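Local structure of purine nucleoside phosphorylase (Thermus thermophilus, 6TK9) at residues V54-H60 / G79-E85; L34-V38 / V74-K78; I132-A137 / A184-G188. The protein catalyses the phosphorolysis of purine nucleosides to the free base and ribose 1-phosphate, probably acting on inosine and guanosine. One frame throughout, in Å; residues are numbered along the deposited sequence.

Contacts 1 and 2 interleave along the chain, and contact 3 follows both. Contacts 2 and 3 reach the same mixed sheet of the phosphorylase fold, while contact 1 is made by loops leading into and out of its strands. Strand 72-78 of contact 2 runs straight into G79-E85 of contact 1. The centres of contacts 1 and 2 are 16 Å apart, as are those of contacts 1 and 3. Contacts 2 and 3, with centres 27 Å apart, lie on opposite sides of the chain's centre. Contact 1, which holds a phosphate ion, touches contact 3 on strands 124-133 and 179-185 through Y83 and Y84, and both touch the same neighbouring subunit.

Contact 1 (V54-H60 / G79-E85); sequences VSTAPGH and GRVHYYE. With PO4 (phosphate ion), chain G.
H60 and H82 approach from opposite directions as an offset edge-to-face pair, their planes at 90° and their centroids 4.9 Å apart. The CE1 corner of H82 comes over one face of H60, near its rim. The methyl of A57 closes in beside them, its CB 3.6 Å from H82 CE1, and meets the edge of the Y84 ring.

Hydrogen bonds from backbone and side-chain groups join the two loops. R80 N donates to H60 ND1 (2.8 Å) in the imidazole plane; as H60 NE2 is bonded to S29, both ring nitrogens are engaged and the ring's rotation is fixed. S55 OG gives its hydrogen to R80 O from above the carbonyl plane. E85 OE1 accepts T56 N (2.8 Å) on its syn side and T56 OG1 on its anti side; with OG1 between the backbone N and the carbonyl carbon (chi1 72°), the hydroxyl reaches the oxygen its own amide uses. E85 OE2 takes H82 N and H82 ND1 (2.8 Å) from opposite faces of the carboxylate plane, so E85 positions the imidazole.

Across that ring, H82 NE2 makes a nearly straight bond (171°) to phosphate O1 at 2.7 Å. R80 NH1 reaches the same O1 at 3.1 Å, while T110 O and E215 steady its guanidinium. S29, S211 and A112 complete the site, consistent with this family's phosphate-binding site.

Loop 54-60 links strand 39-45 to strand 63-66, while residues 79-85 lead from strand 72-78 toward helix 89-92. P58 rests on helix 246-255, and Y84 meets F152 of a neighbouring subunit edge-to-face.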
loop_
_atom_site.group_PDB
_atom_site.type_symbol
_atom_site.label_atom_id
_atom_site.label_comp_id
_atom_site.label_asym_id
_atom_site.label_seq_id
_atom_site.Cartn_x
_atom_site.Cartn_y
_atom_site.Cartn_z
ATOM N N VAL A 54 -29.553 6.823 26.924
ATOM C CA VAL A 54 -29.988 8.210 26.594
ATOM C C VAL A 54 -28.866 8.886 25.805
ATOM O O VAL A 54 -27.699 8.707 26.150
ATOM C CB VAL A 54 -30.384 9.035 27.837
ATOM C CG1 VAL A 54 -31.370 8.277 28.708
ATOM C CG2 VAL A 54 -29.178 9.486 28.649
ATOM N N SER A 55 -29.251 9.675 24.811
ATOM C CA SER A 55 -28.378 10.494 23.943
ATOM C C SER A 55 -27.768 11.645 24.741
ATOM O O SER A 55 -28.515 12.342 25.410
ATOM C CB SER A 55 -29.191 10.979 22.775
ATOM O OG SER A 55 -29.756 9.868 22.084
ATOM N N THR A 56 -26.450 11.825 24.671
ATOM C CA THR A 56 -25.755 12.980 25.290
ATOM C C THR A 56 -25.074 13.810 24.202
ATOM O O THR A 56 -24.649 14.937 24.509
ATOM C CB THR A 56 -24.779 12.531 26.387
ATOM O OG1 THR A 56 -23.646 11.911 25.784
ATOM C CG2 THR A 56 -25.406 11.580 27.383
ATOM N N ALA A 57 -24.994 13.309 22.968
ATOM C CA ALA A 57 -24.227 13.968 21.883
ATOM C C ALA A 57 -24.992 15.192 21.384
ATOM O O ALA A 57 -26.218 15.186 21.367
ATOM C CB ALA A 57 -23.981 12.983 20.775
ATOM N N PRO A 58 -24.318 16.271 20.931
ATOM C CA PRO A 58 -25.025 17.377 20.291
ATOM C C PRO A 58 -25.798 16.925 19.033
ATOM O O PRO A 58 -25.265 16.137 18.235
ATOM C CB PRO A 58 -23.916 18.397 19.968
ATOM C CG PRO A 58 -22.733 17.994 20.828
ATOM C CD PRO A 58 -22.867 16.496 21.010
ATOM N N GLY A 59 -27.048 17.402 18.904
ATOM C CA GLY A 59 -27.925 17.201 17.732
ATOM C C GLY A 59 -28.640 15.858 17.746
ATOM O O GLY A 59 -28.990 15.353 16.661
ATOM N N HIS A 60 -28.848 15.297 18.933
ATOM C CA HIS A 60 -29.556 14.016 19.172
ATOM C C HIS A 60 -30.587 14.262 20.272
ATOM O O HIS A 60 -30.190 14.278 21.458
ATOM C CB HIS A 60 -28.567 12.902 19.565
ATOM C CG HIS A 60 -27.558 12.592 18.512
ATOM N ND1 HIS A 60 -27.631 11.448 17.738
ATOM C CD2 HIS A 60 -26.482 13.290 18.083
ATOM C CE1 HIS A 60 -26.638 11.448 16.878
ATOM N NE2 HIS A 60 -25.909 12.575 17.071
ATOM N N GLY A 79 -32.128 10.962 16.746
ATOM C CA GLY A 79 -30.794 10.848 17.380
ATOM C C GLY A 79 -30.485 9.423 17.830
ATOM O O GLY A 79 -31.394 8.571 17.762
ATOM N N ARG A 80 -29.250 9.182 18.287
ATOM C CA ARG A 80 -28.696 7.846 18.662
ATOM C C ARG A 80 -27.632 8.038 19.744
ATOM O O ARG A 80 -27.446 9.194 20.200
ATOM C CB ARG A 80 -28.090 7.085 17.475
ATOM C CG ARG A 80 -27.071 7.873 16.659
ATOM C CD ARG A 80 -25.938 7.031 16.103
ATOM N NE ARG A 80 -26.332 6.235 14.953
ATOM C CZ ARG A 80 -26.379 6.683 13.701
ATOM N NH1 ARG A 80 -26.070 7.941 13.432
ATOM N NH2 ARG A 80 -26.762 5.874 12.723
ATOM N N VAL A 81 -26.995 6.938 20.155
ATOM C CA VAL A 81 -25.884 6.935 21.143
ATOM C C VAL A 81 -24.617 6.423 20.455
ATOM O O VAL A 81 -24.699 5.719 19.418
ATOM C CB VAL A 81 -26.244 6.121 22.396
ATOM C CG1 VAL A 81 -27.471 6.707 23.075
ATOM C CG2 VAL A 81 -26.444 4.645 22.097
ATOM N N HIS A 82 -23.473 6.801 20.999
ATOM C CA HIS A 82 -22.144 6.461 20.438
ATOM C C HIS A 82 -21.315 5.742 21.496
ATOM O O HIS A 82 -21.503 5.986 22.714
ATOM C CB HIS A 82 -21.454 7.728 19.936
ATOM C CG HIS A 82 -22.348 8.561 19.080
ATOM N ND1 HIS A 82 -23.143 9.562 19.600
ATOM C CD2 HIS A 82 -22.596 8.523 17.752
ATOM C CE1 HIS A 82 -23.834 10.113 18.623
ATOM N NE2 HIS A 82 -23.516 9.496 17.479
ATOM N N TYR A 83 -20.417 4.905 21.016
ATOM C CA TYR A 83 -19.301 4.311 21.782
ATOM C C TYR A 83 -18.468 5.426 22.426
ATOM O O TYR A 83 -18.033 5.219 23.545
ATOM C CB TYR A 83 -18.517 3.388 20.851
ATOM C CG TYR A 83 -17.447 2.578 21.516
ATOM C CD1 TYR A 83 -17.772 1.555 22.381
ATOM C CD2 TYR A 83 -16.109 2.782 21.218
ATOM C CE1 TYR A 83 -16.792 0.769 22.962
ATOM C CE2 TYR A 83 -15.113 2.012 21.799
ATOM C CZ TYR A 83 -15.455 1.002 22.678
ATOM O OH TYR A 83 -14.482 0.239 23.256
ATOM N N TYR A 84 -18.298 6.595 21.809
ATOM C CA TYR A 84 -17.409 7.636 22.397
ATOM C C TYR A 84 -18.031 8.173 23.681
ATOM O O TYR A 84 -17.268 8.622 24.523
ATOM C CB TYR A 84 -17.025 8.775 21.443
ATOM C CG TYR A 84 -18.172 9.497 20.789
ATOM C CD1 TYR A 84 -18.955 10.390 21.515
ATOM C CD2 TYR A 84 -18.477 9.293 19.452
ATOM C CE1 TYR A 84 -20.024 11.045 20.933
ATOM C CE2 TYR A 84 -19.534 9.958 18.852
ATOM C CZ TYR A 84 -20.313 10.827 19.599
ATOM O OH TYR A 84 -21.364 11.481 19.033
ATOM N N GLU A 85 -19.356 8.108 23.830
ATOM C CA GLU A 85 -20.069 8.592 25.045
ATOM C C GLU A 85 -19.854 7.603 26.189
ATOM O O GLU A 85 -20.239 7.942 27.299
ATOM C CB GLU A 85 -21.572 8.741 24.818
ATOM C CG GLU A 85 -21.951 9.779 23.774
ATOM C CD GLU A 85 -23.410 9.661 23.372
ATOM O OE1 GLU A 85 -24.257 10.077 24.188
ATOM O OE2 GLU A 85 -23.700 9.098 22.283
HETATM P P PO4 G . -23.548 10.518 13.768
HETATM O O1 PO4 G . -24.310 9.953 14.977
HETATM O O2 PO4 G . -22.561 11.587 14.229
HETATM O O3 PO4 G . -24.502 11.142 12.769
HETATM O O4 PO4 G . -22.827 9.363 13.079
#

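Contact 2 (L34-V38 / V74-K78); sequences LADEV and VLVYK
The salt bridge between K78 NZ and D36 OD1, 3.2 Å long, is the polar link of this contact. The ammonium group sits above the plane of the carboxylate, and D36 OD2 is 3.8 Å from K78 NZ, so the grip is one-sided. The two side chains cross at a slant. D36 is exposed, and solvent would probably weaken the attraction.

K78 spans the distance as a fully extended chain. With CG opposite the backbone N (chi1 -180°) and every later torsion likewise extended, its methylenes run over the methyl of A35: K78 CD is 3.9 Å from A35 CB, with K78 CB and CG scarcely farther. The lysine therefore joins an apolar stem to a charged end, the stem lying on the alanine and the end reaching the aspartate of the next residue.

Toward V74, the contact is apolar. V76 divides its two methyl branches between two partners: CG1 meets A35 CB at 3.9 Å, while CG2 meets V38 CG2 at 3.9 Å. V38 and V76 run alongside one another, pointing opposite ways. V38 CG1 also approaches V74 CG2, more loosely at 4.5 Å. V74, V76 and K78 can line up in this way because alternate residues of a strand point to the same face.

The 34-38 turn, bridged by backbone bonds from E37 N to L34 O and from V38 N to A35 O, lies between strands 23-27 and 39-45 and packs its apolar side chains on one face of strand 72-78 of the mixed sheet. That strand runs parallel to strand 23-27 and antiparallel to strand 63-66. L27 touches A35 and V76, V65 touches V38, and helix 257-270 packs against L34 and forms a salt bridge to E37 through R265.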
loop_
_atom_site.group_PDB
_atom_site.type_symbol
_atom_site.label_atom_id
_atom_site.label_comp_id
_atom_site.label_asym_id
_atom_site.label_seq_id
_atom_site.Cartn_x
_atom_site.Cartn_y
_atom_site.Cartn_z
ATOM N N LEU A 34 -36.050 15.714 10.086
ATOM C CA LEU A 34 -36.982 14.807 9.359
ATOM C C LEU A 34 -38.011 14.206 10.355
ATOM O O LEU A 34 -39.140 13.931 9.945
ATOM C CB LEU A 34 -36.167 13.739 8.615
ATOM C CG LEU A 34 -36.943 12.702 7.795
ATOM C CD1 LEU A 34 -37.958 13.344 6.851
ATOM C CD2 LEU A 34 -35.987 11.832 6.999
ATOM N N ALA A 35 -37.681 14.020 11.637
ATOM C CA ALA A 35 -38.589 13.359 12.605
ATOM C C ALA A 35 -39.822 14.236 12.864
ATOM O O ALA A 35 -40.882 13.699 13.202
ATOM C CB ALA A 35 -37.860 13.075 13.890
ATOM N N ASP A 36 -39.673 15.547 12.735
ATOM C CA ASP A 36 -40.778 16.516 12.933
ATOM C C ASP A 36 -41.807 16.386 11.799
ATOM O O ASP A 36 -42.956 16.773 11.992
ATOM C CB ASP A 36 -40.209 17.932 13.051
ATOM C CG ASP A 36 -39.472 18.169 14.360
ATOM O OD1 ASP A 36 -39.541 17.294 15.255
ATOM O OD2 ASP A 36 -38.866 19.238 14.488
ATOM N N GLU A 37 -41.427 15.842 10.648
ATOM C CA GLU A 37 -42.350 15.743 9.497
ATOM C C GLU A 37 -43.193 14.470 9.651
ATOM O O GLU A 37 -44.116 14.266 8.841
ATOM C CB GLU A 37 -41.552 15.845 8.198
ATOM C CG GLU A 37 -40.620 17.053 8.173
ATOM C CD GLU A 37 -39.905 17.354 6.866
ATOM O OE1 GLU A 37 -40.162 16.626 5.884
ATOM O OE2 GLU A 37 -39.091 18.323 6.835
ATOM N N VAL A 38 -42.950 13.662 10.680
ATOM C CA VAL A 38 -43.711 12.389 10.867
ATOM C C VAL A 38 -45.082 12.699 11.486
ATOM O O VAL A 38 -45.128 13.487 12.433
ATOM C CB VAL A 38 -42.936 11.352 11.705
ATOM C CG1 VAL A 38 -43.753 10.090 11.936
ATOM C CG2 VAL A 38 -41.602 11.004 11.069
ATOM N N VAL A 74 -43.546 3.911 10.094
ATOM C CA VAL A 74 -42.075 3.999 10.347
ATOM C C VAL A 74 -41.787 4.114 11.847
ATOM O O VAL A 74 -42.609 4.711 12.570
ATOM C CB VAL A 74 -41.434 5.148 9.551
ATOM C CG1 VAL A 74 -41.656 4.952 8.065
ATOM C CG2 VAL A 74 -41.930 6.516 9.976
ATOM N N LEU A 75 -40.677 3.496 12.281
ATOM C CA LEU A 75 -39.972 3.765 13.565
ATOM C C LEU A 75 -38.828 4.733 13.263
ATOM O O LEU A 75 -37.933 4.355 12.504
ATOM C CB LEU A 75 -39.441 2.452 14.147
ATOM C CG LEU A 75 -38.920 2.515 15.585
ATOM C CD1 LEU A 75 -40.011 2.920 16.561
ATOM C CD2 LEU A 75 -38.346 1.179 16.007
ATOM N N VAL A 76 -38.899 5.958 13.782
ATOM C CA VAL A 76 -37.821 6.985 13.645
ATOM C C VAL A 76 -37.144 7.152 15.016
ATOM O O VAL A 76 -37.842 7.357 16.008
ATOM C CB VAL A 76 -38.382 8.299 13.068
ATOM C CG1 VAL A 76 -37.317 9.379 12.935
ATOM C CG2 VAL A 76 -39.064 8.054 11.729
ATOM N N TYR A 77 -35.828 6.961 15.070
ATOM C CA TYR A 77 -34.924 7.288 16.197
ATOM C C TYR A 77 -34.461 8.711 15.978
ATOM O O TYR A 77 -33.695 8.915 15.056
ATOM C CB TYR A 77 -33.737 6.325 16.219
ATOM C CG TYR A 77 -34.151 4.904 16.483
ATOM C CD1 TYR A 77 -34.546 4.076 15.452
ATOM C CD2 TYR A 77 -34.260 4.424 17.771
ATOM C CE1 TYR A 77 -34.969 2.780 15.688
ATOM C CE2 TYR A 77 -34.687 3.132 18.025
ATOM C CZ TYR A 77 -35.028 2.303 16.980
ATOM O OH TYR A 77 -35.421 1.024 17.228
ATOM N N LYS A 78 -35.025 9.672 16.690
ATOM C CA LYS A 78 -34.571 11.083 16.590
ATOM C C LYS A 78 -33.273 11.171 17.405
ATOM O O LYS A 78 -33.362 11.362 18.634
ATOM C CB LYS A 78 -35.666 12.072 17.025
ATOM C CG LYS A 78 -35.245 13.538 16.932
ATOM C CD LYS A 78 -36.328 14.609 17.090
ATOM C CE LYS A 78 -35.745 15.990 16.828
ATOM N NZ LYS A 78 -36.764 17.067 16.834
#

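Contact 3 (I132-A137 / A184-G188); sequences INFAGA and AWFMG
Two neighbouring parallel strands of the phosphorylase sheet, 124-133 and 179-185, run side by side here, I132 pairing with A184 and N133 with W185. W185 N donates to I132 O at 3.0 Å in a nearly straight bond, and A184 CA brings its hydrogen to that same oxygen. W185 O then receives F134 N at 3.2 Å. Farther along the chain a water continues the link, donating to F134 O and accepting from M187 N.

The indole of W185 carries the side-chain packing. A135 CB stands over the centre of its six-membered ring, 3.5 Å from the centroid and 16° off the normal, a CH-pi contact. The N133 side chain lies alongside, its amide plane 27° from the indole, with CG 3.6 Å from W185 CE3. A137 CB touches W185 CH2 at 4.2 Å, while V213 and P214 add helix 213-222 to the indole's surroundings. A leucine in place of W185 would probably leave the A135 methyl without its aromatic face and open a gap beside N133 and A137.

F134 packs on F134 of two neighbouring subunits, and N133 N bonds E196 of one of them. The chemistry thus divides: main-chain bonds hold the parallel pairing and a water bridges F134 and M187 beyond it, while dispersion and CH-pi attraction pack A135, N133 and A137 round the buried indole.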
loop_
_atom_site.group_PDB
_atom_site.type_symbol
_atom_site.label_atom_id
_atom_site.label_comp_id
_atom_site.label_asym_id
_atom_site.label_seq_id
_atom_site.Cartn_x
_atom_site.Cartn_y
_atom_site.Cartn_z
ATOM N N ILE A 132 -15.716 -0.672 7.496
ATOM C CA ILE A 132 -14.453 -1.094 8.156
ATOM C C ILE A 132 -14.627 -0.770 9.633
ATOM O O ILE A 132 -15.032 0.384 9.912
ATOM C CB ILE A 132 -13.248 -0.351 7.555
ATOM C CG1 ILE A 132 -12.820 -0.947 6.210
ATOM C CG2 ILE A 132 -12.102 -0.328 8.557
ATOM C CD1 ILE A 132 -11.784 -0.101 5.460
ATOM N N ASN A 133 -14.326 -1.722 10.523
ATOM C CA ASN A 133 -14.366 -1.489 11.991
ATOM C C ASN A 133 -12.943 -1.228 12.469
ATOM O O ASN A 133 -12.202 -2.198 12.545
ATOM C CB ASN A 133 -15.029 -2.652 12.730
ATOM C CG ASN A 133 -15.092 -2.473 14.228
ATOM O OD1 ASN A 133 -15.677 -3.292 14.910
ATOM N ND2 ASN A 133 -14.546 -1.389 14.746
ATOM N N PHE A 134 -12.599 0.030 12.768
ATOM C CA PHE A 134 -11.294 0.457 13.352
ATOM C C PHE A 134 -11.490 0.953 14.789
ATOM O O PHE A 134 -10.630 1.696 15.280
ATOM C CB PHE A 134 -10.659 1.571 12.511
ATOM C CG PHE A 134 -9.180 1.761 12.724
ATOM C CD1 PHE A 134 -8.271 0.803 12.306
ATOM C CD2 PHE A 134 -8.699 2.886 13.370
ATOM C CE1 PHE A 134 -6.911 0.990 12.491
ATOM C CE2 PHE A 134 -7.340 3.069 13.569
ATOM C CZ PHE A 134 -6.449 2.128 13.118
ATOM N N ALA A 135 -12.580 0.554 15.453
ATOM C CA ALA A 135 -12.947 0.985 16.825
ATOM C C ALA A 135 -12.536 -0.060 17.876
ATOM O O ALA A 135 -12.461 0.301 19.060
ATOM C CB ALA A 135 -14.425 1.260 16.866
ATOM N N GLY A 136 -12.298 -1.312 17.474
ATOM C CA GLY A 136 -11.814 -2.376 18.374
ATOM C C GLY A 136 -12.896 -2.884 19.310
ATOM O O GLY A 136 -12.573 -3.408 20.381
ATOM N N ALA A 137 -14.157 -2.773 18.900
ATOM C CA ALA A 137 -15.338 -3.203 19.690
ATOM C C ALA A 137 -16.390 -3.815 18.758
ATOM O O ALA A 137 -16.480 -3.417 17.578
ATOM C CB ALA A 137 -15.885 -2.037 20.476
ATOM N N ALA A 184 -15.776 3.909 7.470
ATOM C CA ALA A 184 -14.871 3.532 8.586
ATOM C C ALA A 184 -15.386 4.105 9.914
ATOM O O ALA A 184 -15.481 5.374 10.071
ATOM C CB ALA A 184 -13.469 4.022 8.304
ATOM N N TRP A 185 -15.676 3.206 10.849
ATOM C CA TRP A 185 -15.977 3.489 12.280
ATOM C C TRP A 185 -14.687 3.827 13.027
ATOM O O TRP A 185 -13.946 2.916 13.345
ATOM C CB TRP A 185 -16.694 2.283 12.917
ATOM C CG TRP A 185 -17.060 2.435 14.360
ATOM C CD1 TRP A 185 -17.185 3.597 15.062
ATOM C CD2 TRP A 185 -17.439 1.386 15.256
ATOM N NE1 TRP A 185 -17.577 3.336 16.344
ATOM C CE2 TRP A 185 -17.738 1.994 16.494
ATOM C CE3 TRP A 185 -17.521 -0.003 15.147
ATOM C CZ2 TRP A 185 -18.102 1.262 17.615
ATOM C CZ3 TRP A 185 -17.871 -0.731 16.254
ATOM C CH2 TRP A 185 -18.164 -0.104 17.467
ATOM N N PHE A 186 -14.432 5.109 13.260
ATOM C CA PHE A 186 -13.331 5.645 14.102
ATOM C C PHE A 186 -13.921 5.909 15.479
ATOM O O PHE A 186 -14.998 6.501 15.527
ATOM C CB PHE A 186 -12.771 6.929 13.484
ATOM C CG PHE A 186 -11.591 7.521 14.204
ATOM C CD1 PHE A 186 -10.332 6.947 14.092
ATOM C CD2 PHE A 186 -11.732 8.653 14.985
ATOM C CE1 PHE A 186 -9.236 7.499 14.738
ATOM C CE2 PHE A 186 -10.635 9.196 15.642
ATOM C CZ PHE A 186 -9.381 8.627 15.506
ATOM N N MET A 187 -13.271 5.467 16.555
ATOM C CA MET A 187 -13.928 5.389 17.886
ATOM C C MET A 187 -14.230 6.801 18.395
ATOM O O MET A 187 -15.269 6.977 19.037
ATOM C CB MET A 187 -13.078 4.639 18.910
ATOM C CG MET A 187 -11.801 5.343 19.289
ATOM S SD MET A 187 -10.873 4.284 20.386
ATOM C CE MET A 187 -11.981 4.222 21.795
ATOM N N GLY A 188 -13.352 7.767 18.125
ATOM C CA GLY A 188 -13.494 9.134 18.652
ATOM C C GLY A 188 -13.414 9.135 20.173
ATOM O O GLY A 188 -12.961 8.153 20.765
HETATM O O HOH W 1 -10.811 4.031 16.364
#